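Beta-ketoacyl-[acyl-carrier-protein] synthase FabY (Pseudomonas aeruginosa, PDB 4CW4) catalyses the condensation of acetyl-CoA with malonyl-ACP to acetoacetyl-ACP, the step that primes fatty acid synthesis. Local coordinates at residues Met6-Val11 with Met558-Arg562; Phe26-Arg31 with Leu491-Tyr496; Phe187-Leu192 with Gln232-Gly237; Pro354-Asn358 with Ala509-His513. All blocks are in the same frame, centred on the assembly; numbering follows the deposited sequence. Where two conformers were deposited one is given.

Contact 1: Met6-Val11 with Met558-Arg562; sequences MSRLPV and MLRKR
R562 on helix 552-563 reaches the backbone of S7 in the lead-in to strand 10-19, joining the N-terminal segment to a helix late in the chain of a ketosynthase of the thiolase-like superfamily. Its CB heads for the N-terminal segment with CG anti to the backbone N (chi1 171°). CB, CG and CD form a straight aliphatic arm, and a bend at chi3 then turns NE away from that line. NE makes a salt bridge with D636 of the second subunit. Beyond CZ the group forks, and both terminal nitrogens close end-on on one acceptor: NH1 lies 2.9 Å from S7 O and NH2 also 2.9 Å from S7 O. The oxygen lies in the guanidinium plane, but both donors come to it from the same face of its carbonyl plane, and sharing one acceptor leaves both hydrogen bonds bent, about 140° at the hydrogen. NH1 also pairs with D375, which receives the amide of L9 as well. Arginine suits the place because its separate N-H groups can serve the carbonyl, D375 and the neighbouring subunit together, and the carboxylates of D375 and of D636 of the second subunit probably balance its charge.

Along the chain from this polar end, toward the strand, the contact is aliphatic. L9 directs its CD2 between two side chains of the helix, 4.0 Å from L559 CD1 and 4.2 Å from M558 CE; the flexible thioether of M558 fits its methyl beside the branched leucine. V11, already in the strand, adds CG1 at 4.3 Å from L559 CD1. On the exposed side, M6 CG rests 3.8 Å from R562 NH2.

Contact 2: Phe26-Arg31 with Leu491-Tyr496; sequences FHHGFR and LGTFKY
F30 lays its ring flat on the backbone of G492, the tight heart of a contact between the short helix 28-33 and the last turns of helix 482-496 in the C-terminal half of the ketosynthase fold. G492 CA stands 3.7 Å from the centroid of the F30 ring, only 9° off the ring normal, a CH-pi contact. Glycine suits this place because it has no CB to hold the ring off. With CG anti to the backbone N (chi1 175°), F30 reaches far enough to put CE1 3.5 Å from T493 N, while CE2 comes 3.7 Å from Y496 CD2.

H27, at the N-cap of its helix, is held just as closely: ND1 is 3.4 Å from G492 CA. The edge of the Y496 ring points at the face of H27 in an offset edge-to-face pair, the planes 78° apart.

Packing slackens at K495 and the phenol of Y496. K495 lends the aliphatic part of its chain, CB over a face of the H27 ring and CG 3.6 Å from H27 CD2; its length suits this exposed position by carrying the ammonium away. No direct hydrogen bond crosses the contact; a water joins F26 O to Y496 OH instead. R31, by contrast, is buried and firmly held: salt-bridged to E45, it binds F26 O through NH2, and its guanidinium is sandwiched, H28 ND1 over one face and Y496 OH over the other, 3.3 Å from R31 NE at an angle too poor for a hydrogen bond.

Contact 3: Phe187-Leu192 with Gln232-Gly237; sequences FHPRGL and QLDDNG
D234 receives the backbone amide of R190 in a short, nearly straight hydrogen bond: R190 N to D234 OD2 is 2.8 Å, the N-H pointing at the acceptor within a few degrees (173°), on the syn lone pair. The other carboxylate oxygen, OD1, holds a water that in turn accepts from G191 N, so one aspartate serves two successive amides in the first turn of the helix. The positive end of the helix probably steadies its charge. Its chi1 of 40° sets CG between the backbone N and the carbonyl carbon, a crowded position that turns both oxygens to the helix end.

A second water donates to F187 O and N236 O, at 2.7 Å from F187 O. Near it the amide of N236 adds a weak bond, ND2 to H188 O at 3.4 Å.

These bonds tie the start of helix 190-204 to the type I turn D234-G237, which leads into helix 238-243, within the N-terminal half of the ketosynthase fold. The turn closes through G237 N, 3.0 Å from D234 O.

P189, at the N-cap of helix 190-204, has no N-H to bury and gives its ring to packing. Its CB meets Q232 CB at 3.6 Å, while CD approaches N236 CB. Farther in, L192 crosses Q232 at about a right angle, CD2 lying 3.8 Å from Q232 NE2, a nitrogen that donates to F260 O and L258 O.

Contact 4: Pro354-Asn358 with Ala509-His513; sequences PFGEN and ADDVH
A509 donates its backbone N-H to F355 O, the one direct hydrogen bond between these two loops. A509 N lies 2.9 Å from F355 O, in the carbonyl plane and on a lone pair, with an angle of 162° at the hydrogen. The bond fixes the loop 354-358 against the type I turn A509-V512, which is closed by V512 N to A509 O at 3.1 Å. F355 has a left-handed backbone conformation, and G356 follows, its CA the nearest to that of A509 across the two segments.

The small methyl of A509 fits against the bend at G356 and E357: its CB is 3.8 Å from G356 C and 3.7 Å from E357 OE2. Both branches of V512 meet F355, V512 CG2 resting 3.6 Å from F355 O and CG1 lying obliquely to the F355 ring.

At the solvent rim two acids approach each other, E357 OE2 and D510 OD2 being 4.2 Å apart. A water donates to both, 2.7 Å from D510 OD2, and probably eases their repulsion. E357 gets there by a bend at chi2, and D510 has a further, long and weak partner in K507.

Helix 444-461 backs both loops: E450 touches F355, while R447 contacts A509, forms a salt bridge with D511 and donates to N358. The ring of F355 also touches A438, just past strand 434-437, and comes within about 7 Å of the side chain of H439, a predicted active-site residue.

In the fold
Contact 1 pairs the N-terminal segment with helix 552-563, and the other three are nested inside the loop it closes. Within it, contact 3 lies inside the loop closed by contact 2, contacts 2 and 4 interleave, and contact 3 closes before contact 4 opens. None touch: the centres of contacts 1 and 2 are about 24 Å apart, those of contacts 1 and 3 about 40 Å, across the chain's centre. Helix 565-590 packs against both contacts 1 and 2, and strand 10-19 begins in the first and reaches H27 of the second through F15. Contacts 1 and 3 also meet the second subunit, whereas contact 4 lies nearer the active site.

Contact 1: Met6-Val11 with Met558-Arg562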
# COMPACT_ATOMS: atom_id res chain seq x y z
N MET A 6 -7.45 30.84 -0.39
CA MET A 6 -6.10 31.08 -0.88
C MET A 6 -5.10 30.14 -0.20
O MET A 6 -5.19 29.93 1.01
CB MET A 6 -5.75 32.53 -0.62
CG MET A 6 -4.29 32.85 -0.66
SD MET A 6 -4.04 34.63 -0.55
CE MET A 6 -4.21 34.87 1.21
N SER A 7 -4.14 29.60 -0.95
CA SER A 7 -3.31 28.50 -0.47
C SER A 7 -1.85 28.51 -0.94
O SER A 7 -1.50 29.10 -1.96
CB SER A 7 -3.93 27.15 -0.88
OG SER A 7 -5.18 26.96 -0.25
N ARG A 8 -1.01 27.83 -0.18
CA ARG A 8 0.36 27.57 -0.57
C ARG A 8 0.42 26.78 -1.86
O ARG A 8 -0.34 25.83 -2.05
CB ARG A 8 1.08 26.81 0.55
CG ARG A 8 1.41 27.71 1.74
CD ARG A 8 1.95 26.95 2.92
NE ARG A 8 2.22 27.81 4.07
CZ ARG A 8 2.40 27.37 5.31
NH1 ARG A 8 2.28 26.08 5.59
NH2 ARG A 8 2.68 28.23 6.28
N LEU A 9 1.36 27.16 -2.72
CA LEU A 9 1.61 26.49 -4.01
C LEU A 9 2.73 25.47 -3.87
O LEU A 9 3.80 25.82 -3.42
CB LEU A 9 2.03 27.51 -5.07
CG LEU A 9 2.35 26.97 -6.47
CD1 LEU A 9 1.10 26.44 -7.16
CD2 LEU A 9 3.02 28.02 -7.36
N PRO A 10 2.48 24.20 -4.25
CA PRO A 10 3.58 23.23 -4.20
C PRO A 10 4.59 23.43 -5.33
O PRO A 10 4.24 23.30 -6.52
CB PRO A 10 2.85 21.88 -4.36
CG PRO A 10 1.43 22.16 -3.98
CD PRO A 10 1.20 23.53 -4.51
N VAL A 11 5.83 23.72 -4.98
CA VAL A 11 6.87 23.88 -5.99
C VAL A 11 7.88 22.76 -5.86
O VAL A 11 8.17 22.29 -4.76
CB VAL A 11 7.54 25.27 -5.95
CG1 VAL A 11 6.52 26.35 -6.25
CG2 VAL A 11 8.21 25.55 -4.65
N MET A 558 3.96 33.32 -10.92
CA MET A 558 3.05 33.22 -9.81
C MET A 558 3.68 33.68 -8.49
O MET A 558 3.06 34.43 -7.74
CB MET A 558 2.51 31.78 -9.71
CG MET A 558 1.60 31.43 -10.88
SD MET A 558 1.14 29.69 -10.99
CE MET A 558 -0.12 29.59 -9.70
N LEU A 559 4.92 33.27 -8.21
CA LEU A 559 5.59 33.69 -6.97
C LEU A 559 5.86 35.19 -6.97
O LEU A 559 5.72 35.87 -5.93
CB LEU A 559 6.89 32.91 -6.74
CG LEU A 559 6.73 31.68 -5.83
CD1 LEU A 559 5.95 30.58 -6.53
CD2 LEU A 559 8.08 31.18 -5.35
N ARG A 560 6.24 35.72 -8.13
CA ARG A 560 6.46 37.16 -8.27
C ARG A 560 5.18 37.94 -7.99
O ARG A 560 5.20 38.96 -7.30
CB ARG A 560 6.97 37.50 -9.68
CG ARG A 560 8.46 37.20 -9.92
CD ARG A 560 8.83 37.40 -11.40
NE ARG A 560 10.25 37.19 -11.68
CZ ARG A 560 11.21 38.10 -11.48
NH1 ARG A 560 10.91 39.29 -10.97
NH2 ARG A 560 12.47 37.81 -11.79
N LYS A 561 4.06 37.45 -8.51
CA LYS A 561 2.78 38.14 -8.33
C LYS A 561 2.36 38.13 -6.87
O LYS A 561 1.94 39.15 -6.34
CB LYS A 561 1.71 37.50 -9.21
CG LYS A 561 0.32 38.11 -9.09
CD LYS A 561 0.29 39.55 -9.51
CE LYS A 561 -1.15 40.02 -9.67
NZ LYS A 561 -1.24 41.50 -9.66
N ARG A 562 2.48 36.98 -6.22
CA ARG A 562 2.06 36.86 -4.82
C ARG A 562 2.99 37.63 -3.88
O ARG A 562 2.51 38.33 -3.00
CB ARG A 562 1.99 35.40 -4.39
CG ARG A 562 1.77 35.21 -2.90
CD ARG A 562 1.57 33.73 -2.55
NE ARG A 562 0.21 33.29 -2.85
CZ ARG A 562 -0.21 32.04 -2.75
NH1 ARG A 562 0.63 31.07 -2.41
NH2 ARG A 562 -1.48 31.75 -3.02

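Contact 2: Phe26-Arg31 with Leu491-Tyr496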
# COMPACT_ATOMS: atom_id res chain seq x y z
N PHE A 26 19.37 16.56 -12.38
CA PHE A 26 19.99 17.43 -13.37
C PHE A 26 19.67 17.03 -14.80
O PHE A 26 20.37 17.42 -15.74
CB PHE A 26 21.50 17.57 -13.10
CG PHE A 26 21.78 18.05 -11.70
CD1 PHE A 26 21.83 17.14 -10.65
CD2 PHE A 26 21.90 19.40 -11.41
CE1 PHE A 26 22.02 17.57 -9.34
CE2 PHE A 26 22.12 19.84 -10.10
CZ PHE A 26 22.16 18.92 -9.06
N HIS A 27 18.60 16.27 -14.96
CA HIS A 27 18.06 15.88 -16.25
C HIS A 27 18.97 14.92 -17.03
O HIS A 27 18.85 14.83 -18.24
CB HIS A 27 17.76 17.10 -17.11
CG HIS A 27 16.91 18.11 -16.41
ND1 HIS A 27 15.57 17.92 -16.20
CD2 HIS A 27 17.22 19.30 -15.83
CE1 HIS A 27 15.08 18.94 -15.53
NE2 HIS A 27 16.06 19.80 -15.30
N HIS A 28 19.87 14.21 -16.36
CA HIS A 28 20.71 13.24 -17.08
C HIS A 28 19.93 12.12 -17.75
O HIS A 28 20.20 11.79 -18.89
CB HIS A 28 21.80 12.68 -16.19
CG HIS A 28 22.85 13.69 -15.87
ND1 HIS A 28 23.79 14.10 -16.79
CD2 HIS A 28 23.09 14.39 -14.74
CE1 HIS A 28 24.57 15.01 -16.23
NE2 HIS A 28 24.16 15.21 -14.99
N GLY A 29 18.94 11.55 -17.06
CA GLY A 29 18.14 10.49 -17.65
C GLY A 29 17.38 10.99 -18.87
O GLY A 29 17.31 10.33 -19.90
N PHE A 30 16.80 12.18 -18.74
CA PHE A 30 16.12 12.83 -19.85
C PHE A 30 17.07 12.97 -21.02
O PHE A 30 16.73 12.65 -22.16
CB PHE A 30 15.59 14.20 -19.41
CG PHE A 30 14.97 14.99 -20.53
CD1 PHE A 30 13.67 14.76 -20.91
CD2 PHE A 30 15.70 15.94 -21.20
CE1 PHE A 30 13.09 15.50 -21.93
CE2 PHE A 30 15.12 16.65 -22.24
CZ PHE A 30 13.83 16.42 -22.61
N ARG A 31 18.27 13.44 -20.73
CA ARG A 31 19.23 13.64 -21.80
C ARG A 31 19.56 12.33 -22.51
O ARG A 31 19.74 12.31 -23.71
CB ARG A 31 20.50 14.31 -21.29
CG ARG A 31 20.36 15.79 -21.06
CD ARG A 31 21.71 16.35 -20.66
NE ARG A 31 21.78 16.55 -19.24
CZ ARG A 31 22.86 16.98 -18.59
NH1 ARG A 31 24.03 17.09 -19.21
NH2 ARG A 31 22.79 17.24 -17.31
N LEU A 491 9.96 17.40 -16.66
CA LEU A 491 10.76 18.51 -16.17
C LEU A 491 11.90 18.80 -17.13
O LEU A 491 12.34 19.93 -17.26
CB LEU A 491 11.31 18.19 -14.79
CG LEU A 491 10.27 17.87 -13.70
CD1 LEU A 491 10.95 17.74 -12.35
CD2 LEU A 491 9.16 18.94 -13.68
N GLY A 492 12.37 17.75 -17.78
CA GLY A 492 13.41 17.88 -18.78
C GLY A 492 12.92 18.63 -20.01
O GLY A 492 13.66 19.43 -20.59
N THR A 493 11.69 18.36 -20.43
CA THR A 493 11.10 19.14 -21.53
C THR A 493 11.05 20.63 -21.18
O THR A 493 11.36 21.48 -22.02
CB THR A 493 9.73 18.59 -21.93
OG1 THR A 493 9.91 17.30 -22.51
CG2 THR A 493 8.98 19.52 -22.92
N PHE A 494 10.65 20.96 -19.96
CA PHE A 494 10.67 22.35 -19.54
C PHE A 494 12.09 22.95 -19.62
O PHE A 494 12.27 24.08 -20.06
CB PHE A 494 10.13 22.51 -18.10
CG PHE A 494 8.67 22.23 -17.94
CD1 PHE A 494 7.76 22.51 -18.93
CD2 PHE A 494 8.21 21.66 -16.76
CE1 PHE A 494 6.41 22.23 -18.76
CE2 PHE A 494 6.89 21.38 -16.58
CZ PHE A 494 5.98 21.68 -17.59
N LYS A 495 13.09 22.17 -19.20
CA LYS A 495 14.48 22.63 -19.13
C LYS A 495 15.05 22.91 -20.50
O LYS A 495 15.63 23.98 -20.73
CB LYS A 495 15.34 21.58 -18.42
CG LYS A 495 16.86 21.87 -18.37
CD LYS A 495 17.19 22.97 -17.40
CE LYS A 495 18.68 23.22 -17.30
NZ LYS A 495 18.97 24.35 -16.39
N TYR A 496 14.90 21.96 -21.41
CA TYR A 496 15.61 22.00 -22.68
C TYR A 496 14.74 22.29 -23.91
O TYR A 496 15.27 22.50 -25.00
CB TYR A 496 16.34 20.68 -22.91
CG TYR A 496 17.47 20.41 -21.94
CD1 TYR A 496 18.64 21.16 -21.98
CD2 TYR A 496 17.38 19.37 -21.02
CE1 TYR A 496 19.69 20.90 -21.11
CE2 TYR A 496 18.43 19.10 -20.14
CZ TYR A 496 19.58 19.87 -20.20
OH TYR A 496 20.62 19.60 -19.34
O HOH W 1 20.55 20.22 -16.55

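Contact 3: Phe187-Leu192 with Gln232-Gly237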
# COMPACT_ATOMS: atom_id res chain seq x y z
N PHE A 187 21.37 -7.34 3.53
CA PHE A 187 20.03 -7.87 3.74
C PHE A 187 18.86 -7.00 3.27
O PHE A 187 17.70 -7.36 3.49
CB PHE A 187 19.83 -8.29 5.19
CG PHE A 187 20.71 -9.42 5.61
CD1 PHE A 187 20.55 -10.69 5.06
CD2 PHE A 187 21.70 -9.23 6.55
CE1 PHE A 187 21.36 -11.74 5.46
CE2 PHE A 187 22.52 -10.26 6.95
CZ PHE A 187 22.35 -11.52 6.40
N HIS A 188 19.14 -5.91 2.58
CA HIS A 188 18.07 -5.09 2.04
C HIS A 188 17.58 -5.61 0.69
O HIS A 188 18.40 -5.83 -0.21
CB HIS A 188 18.56 -3.67 1.85
CG HIS A 188 18.88 -2.97 3.12
ND1 HIS A 188 19.55 -1.76 3.15
CD2 HIS A 188 18.65 -3.31 4.41
CE1 HIS A 188 19.69 -1.38 4.41
NE2 HIS A 188 19.16 -2.30 5.19
N PRO A 189 16.26 -5.75 0.52
CA PRO A 189 15.73 -5.96 -0.84
C PRO A 189 16.18 -4.87 -1.81
O PRO A 189 16.43 -3.70 -1.42
CB PRO A 189 14.22 -5.89 -0.65
CG PRO A 189 14.00 -6.26 0.77
CD PRO A 189 15.17 -5.68 1.50
N ARG A 190 16.26 -5.23 -3.09
CA ARG A 190 16.72 -4.31 -4.13
C ARG A 190 15.89 -3.02 -4.16
O ARG A 190 16.44 -1.95 -4.33
CB ARG A 190 16.68 -4.99 -5.49
CG ARG A 190 17.20 -4.13 -6.64
CD ARG A 190 17.38 -4.96 -7.88
NE ARG A 190 17.80 -4.16 -9.03
CZ ARG A 190 19.05 -3.81 -9.29
NH1 ARG A 190 20.03 -4.17 -8.47
NH2 ARG A 190 19.33 -3.09 -10.36
N GLY A 191 14.58 -3.13 -3.95
CA GLY A 191 13.73 -1.94 -3.95
C GLY A 191 14.08 -0.96 -2.84
O GLY A 191 13.91 0.23 -2.99
N LEU A 192 14.57 -1.48 -1.71
CA LEU A 192 14.97 -0.62 -0.62
C LEU A 192 16.31 0.02 -0.90
O LEU A 192 16.50 1.19 -0.59
CB LEU A 192 14.96 -1.36 0.72
CG LEU A 192 13.61 -1.96 1.12
CD1 LEU A 192 13.61 -2.32 2.60
CD2 LEU A 192 12.41 -1.04 0.78
N GLN A 232 8.22 -5.84 -1.66
CA GLN A 232 9.55 -6.25 -2.10
C GLN A 232 9.54 -7.77 -2.16
O GLN A 232 9.49 -8.44 -1.12
CB GLN A 232 10.65 -5.73 -1.17
CG GLN A 232 10.90 -4.20 -1.26
CD GLN A 232 9.75 -3.39 -0.68
OE1 GLN A 232 9.08 -2.64 -1.39
NE2 GLN A 232 9.55 -3.52 0.61
N LEU A 233 9.56 -8.32 -3.38
CA LEU A 233 9.31 -9.74 -3.60
C LEU A 233 10.58 -10.53 -3.82
O LEU A 233 10.51 -11.73 -4.12
CB LEU A 233 8.36 -9.93 -4.79
CG LEU A 233 6.91 -9.46 -4.57
CD1 LEU A 233 6.06 -9.71 -5.78
CD2 LEU A 233 6.28 -10.11 -3.36
N ASP A 234 11.74 -9.90 -3.64
CA ASP A 234 13.00 -10.64 -3.76
C ASP A 234 13.30 -11.48 -2.51
O ASP A 234 12.53 -11.47 -1.54
CB ASP A 234 14.17 -9.77 -4.24
CG ASP A 234 14.22 -8.38 -3.63
OD1 ASP A 234 13.18 -7.82 -3.19
OD2 ASP A 234 15.34 -7.80 -3.69
N ASP A 235 14.41 -12.22 -2.55
CA ASP A 235 14.74 -13.18 -1.50
C ASP A 235 14.81 -12.51 -0.12
O ASP A 235 14.39 -13.09 0.88
CB ASP A 235 16.07 -13.88 -1.80
CG ASP A 235 16.01 -14.80 -3.03
OD1 ASP A 235 14.91 -15.16 -3.50
OD2 ASP A 235 17.09 -15.19 -3.52
N ASN A 236 15.32 -11.29 -0.07
CA ASN A 236 15.49 -10.57 1.20
C ASN A 236 14.20 -9.99 1.76
O ASN A 236 14.20 -9.46 2.87
CB ASN A 236 16.51 -9.42 1.05
CG ASN A 236 17.92 -9.91 1.05
OD1 ASN A 236 18.23 -10.99 1.56
ND2 ASN A 236 18.81 -9.11 0.51
N GLY A 237 13.12 -10.05 0.99
CA GLY A 237 11.81 -9.58 1.43
C GLY A 237 10.78 -10.69 1.39
O GLY A 237 11.03 -11.82 1.89
O HOH W 2 16.28 -9.39 4.61
O HOH W 3 12.77 -5.32 -4.00

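Contact 4: Pro354-Asn358 with Ala509-His513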
# COMPACT_ATOMS: atom_id res chain seq x y z
N PRO A 354 4.70 2.31 -27.50
CA PRO A 354 3.45 3.05 -27.24
C PRO A 354 2.85 3.63 -28.53
O PRO A 354 3.56 4.24 -29.30
CB PRO A 354 3.89 4.17 -26.30
CG PRO A 354 5.17 3.69 -25.68
CD PRO A 354 5.84 2.87 -26.77
N PHE A 355 1.55 3.41 -28.73
CA PHE A 355 0.79 3.95 -29.85
C PHE A 355 1.16 3.39 -31.22
O PHE A 355 0.57 3.80 -32.21
CB PHE A 355 0.79 5.48 -29.83
CG PHE A 355 0.17 6.03 -28.58
CD1 PHE A 355 -1.19 5.92 -28.35
CD2 PHE A 355 0.96 6.58 -27.60
CE1 PHE A 355 -1.74 6.36 -27.16
CE2 PHE A 355 0.42 7.04 -26.42
CZ PHE A 355 -0.94 6.94 -26.20
N GLY A 356 2.09 2.43 -31.27
CA GLY A 356 2.42 1.74 -32.49
C GLY A 356 1.80 0.36 -32.52
O GLY A 356 1.09 -0.01 -31.61
N GLU A 357 2.06 -0.39 -33.59
CA GLU A 357 1.85 -1.83 -33.53
C GLU A 357 2.58 -2.33 -32.28
O GLU A 357 3.75 -2.03 -32.07
CB GLU A 357 2.36 -2.53 -34.79
CG GLU A 357 1.69 -2.07 -36.07
CD GLU A 357 0.21 -2.38 -36.10
OE1 GLU A 357 -0.19 -3.45 -35.59
OE2 GLU A 357 -0.57 -1.55 -36.62
N ASN A 358 1.87 -3.06 -31.43
CA ASN A 358 2.43 -3.44 -30.14
C ASN A 358 1.73 -4.66 -29.56
O ASN A 358 0.77 -5.17 -30.16
CB ASN A 358 2.48 -2.23 -29.16
CG ASN A 358 1.11 -1.64 -28.85
OD1 ASN A 358 0.09 -2.33 -28.91
ND2 ASN A 358 1.10 -0.37 -28.44
N ALA A 509 -0.16 3.20 -34.91
CA ALA A 509 -1.07 2.16 -35.38
C ALA A 509 -2.33 2.74 -36.00
O ALA A 509 -2.83 3.79 -35.58
CB ALA A 509 -1.43 1.18 -34.25
N ASP A 510 -2.87 2.02 -36.99
CA ASP A 510 -4.02 2.49 -37.74
C ASP A 510 -5.26 2.73 -36.88
O ASP A 510 -6.12 3.51 -37.27
CB ASP A 510 -4.37 1.50 -38.85
CG ASP A 510 -3.27 1.36 -39.87
OD1 ASP A 510 -3.20 2.22 -40.76
OD2 ASP A 510 -2.48 0.39 -39.76
N ASP A 511 -5.37 2.07 -35.73
CA ASP A 511 -6.57 2.20 -34.91
C ASP A 511 -6.47 3.28 -33.83
O ASP A 511 -7.39 3.47 -33.05
CB ASP A 511 -7.01 0.85 -34.31
CG ASP A 511 -5.94 0.20 -33.43
OD1 ASP A 511 -4.94 0.87 -33.10
OD2 ASP A 511 -6.15 -0.99 -33.05
N VAL A 512 -5.35 3.99 -33.78
CA VAL A 512 -5.18 5.05 -32.80
C VAL A 512 -5.98 6.29 -33.23
O VAL A 512 -5.98 6.66 -34.41
CB VAL A 512 -3.70 5.38 -32.63
CG1 VAL A 512 -3.51 6.66 -31.82
CG2 VAL A 512 -2.98 4.20 -31.96
N HIS A 513 -6.64 6.93 -32.28
CA HIS A 513 -7.42 8.14 -32.54
C HIS A 513 -6.50 9.36 -32.51
O HIS A 513 -5.97 9.70 -31.45
CB HIS A 513 -8.51 8.29 -31.49
CG HIS A 513 -9.52 7.19 -31.47
ND1 HIS A 513 -10.85 7.40 -31.17
CD2 HIS A 513 -9.40 5.86 -31.69
CE1 HIS A 513 -11.50 6.26 -31.20
NE2 HIS A 513 -10.65 5.30 -31.51
O HOH W 4 -2.83 -1.33 -37.74